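Local coordinates for thermophilic dibenzothiophene desulfurization enzyme C (Paenibacillus sp. A11-2, PDB 5XDC), which probably catalyses the FMNH2- and O2-dependent oxidation of dibenzothiophene to its 5-oxide and then its 5,5-dioxide, at residues N153-F158 / S212-F217. Residues are numbered along the deposited sequence; the frame is centred on the assembly and turned at random.
With IND (indole), chain J.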
# COMPACT_ATOMS: atom_id res chain seq x y z
N ASN B 153 41.20 -10.60 21.02
CA ASN B 153 41.49 -11.46 19.88
C ASN B 153 40.23 -11.75 19.08
O ASN B 153 39.19 -12.08 19.66
CB ASN B 153 42.10 -12.79 20.31
CG ASN B 153 43.50 -12.63 20.82
OD1 ASN B 153 44.44 -12.42 20.05
ND2 ASN B 153 43.66 -12.74 22.13
N GLY B 154 40.34 -11.68 17.76
CA GLY B 154 39.27 -12.08 16.87
C GLY B 154 39.04 -11.05 15.78
O GLY B 154 39.59 -9.96 15.78
N THR B 155 38.21 -11.45 14.83
CA THR B 155 37.83 -10.59 13.71
C THR B 155 36.38 -10.18 13.88
O THR B 155 35.49 -11.04 14.01
CB THR B 155 38.07 -11.30 12.37
OG1 THR B 155 39.47 -11.55 12.22
CG2 THR B 155 37.60 -10.43 11.21
N LYS B 156 36.15 -8.86 13.90
CA LYS B 156 34.85 -8.25 14.10
C LYS B 156 34.30 -7.81 12.75
O LYS B 156 34.99 -7.12 12.00
CB LYS B 156 34.99 -7.04 15.03
CG LYS B 156 33.71 -6.52 15.64
CD LYS B 156 33.18 -7.49 16.69
CE LYS B 156 33.15 -6.86 18.07
NZ LYS B 156 32.55 -7.80 19.06
N ALA B 157 33.07 -8.20 12.43
CA ALA B 157 32.44 -7.73 11.21
C ALA B 157 31.62 -6.46 11.45
O ALA B 157 31.29 -6.11 12.59
CB ALA B 157 31.54 -8.82 10.62
N PHE B 158 31.31 -5.77 10.35
CA PHE B 158 30.46 -4.58 10.35
C PHE B 158 30.98 -3.54 11.35
O PHE B 158 30.31 -3.16 12.31
CB PHE B 158 29.00 -4.93 10.64
CG PHE B 158 28.28 -5.49 9.44
CD1 PHE B 158 27.70 -4.65 8.50
CD2 PHE B 158 28.21 -6.86 9.24
CE1 PHE B 158 27.04 -5.17 7.39
CE2 PHE B 158 27.55 -7.39 8.14
CZ PHE B 158 26.97 -6.54 7.21
N SER B 212 32.58 -0.19 6.35
CA SER B 212 31.90 -1.05 7.30
C SER B 212 32.34 -2.50 7.18
O SER B 212 31.58 -3.42 7.50
CB SER B 212 30.39 -0.91 7.13
OG SER B 212 29.97 0.40 7.48
N GLY B 213 33.57 -2.71 6.73
CA GLY B 213 34.17 -4.02 6.75
C GLY B 213 34.62 -4.47 8.12
O GLY B 213 34.10 -4.02 9.14
N SER B 214 35.61 -5.36 8.16
CA SER B 214 35.99 -6.02 9.39
C SER B 214 37.27 -5.41 9.97
O SER B 214 38.02 -4.70 9.30
CB SER B 214 36.17 -7.53 9.17
OG SER B 214 37.18 -7.78 8.23
N VAL B 215 37.47 -5.68 11.25
CA VAL B 215 38.68 -5.32 11.98
C VAL B 215 39.17 -6.57 12.68
O VAL B 215 38.39 -7.25 13.36
CB VAL B 215 38.43 -4.19 13.00
CG1 VAL B 215 39.69 -3.95 13.86
CG2 VAL B 215 38.03 -2.91 12.29
N THR B 216 40.45 -6.88 12.53
CA THR B 216 41.04 -8.06 13.13
C THR B 216 41.91 -7.62 14.29
O THR B 216 42.76 -6.73 14.13
CB THR B 216 41.88 -8.85 12.12
OG1 THR B 216 41.02 -9.34 11.07
CG2 THR B 216 42.55 -10.04 12.80
N PHE B 217 41.66 -8.20 15.46
CA PHE B 217 42.43 -7.93 16.67
C PHE B 217 43.35 -9.12 16.91
O PHE B 217 42.87 -10.24 17.15
CB PHE B 217 41.51 -7.72 17.88
CG PHE B 217 40.55 -6.57 17.72
CD1 PHE B 217 39.35 -6.74 17.06
CD2 PHE B 217 40.85 -5.32 18.24
CE1 PHE B 217 38.47 -5.69 16.91
CE2 PHE B 217 39.97 -4.26 18.10
CZ PHE B 217 38.78 -4.44 17.43
N1 IND J . 25.88 -0.34 6.03
C2 IND J . 26.89 0.21 6.70
C3 IND J . 26.81 -0.36 7.84
C4 IND J . 25.49 -2.04 9.12
C5 IND J . 24.39 -2.89 8.97
C6 IND J . 23.68 -2.93 7.75
C7 IND J . 24.08 -2.13 6.69
C8 IND J . 25.17 -1.29 6.83
C9 IND J . 25.88 -1.24 8.07
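Two short antiparallel strands, 155-156 and 215-217, pair here in the beta-rich middle domain of an acyl-CoA dehydrogenase-type fold, and at one end the paired chains lead into the indole pocket. Four backbone bonds join them. Gly154 and Phe217 exchange two, with Phe217 N to Gly154 O at 2.7 Å nearly straight (174°). Lys156 and Val215 exchange the other two, Lys156 N reaching Val215 O at 2.8 Å. Glycine suits position 154 because its backbone angles, 134/171°, would jam a CB against the carbonyl O of Asn153; the chain turns its corner there. Between these pairs, at a non-hydrogen-bonded site, Thr155 OG1 and Thr216 OG1 hydrogen-bond at 2.9 Å; Asn199 ND2 also donates to Thr216 OG1. On the other face, the Lys156 chain, bent at chi2 and chi3, leads away from the partner strand, and NZ hydrogen-bonds to Phe171 O. Ser214 OG hydrogen-bonds to Asp201 OD2 and Asn199 ND2, so the hydroxyl can donate to the carboxylate and accept from the amide. At the pocket end, Ser212 OG hydrogen-bonds to Thr210 OG1 and to OG of FMN-binding Ser160, and lies 3.2 Å from IND C2. The Phe158 ring meets the indole obliquely, its CD1 3.5 Å from IND C4.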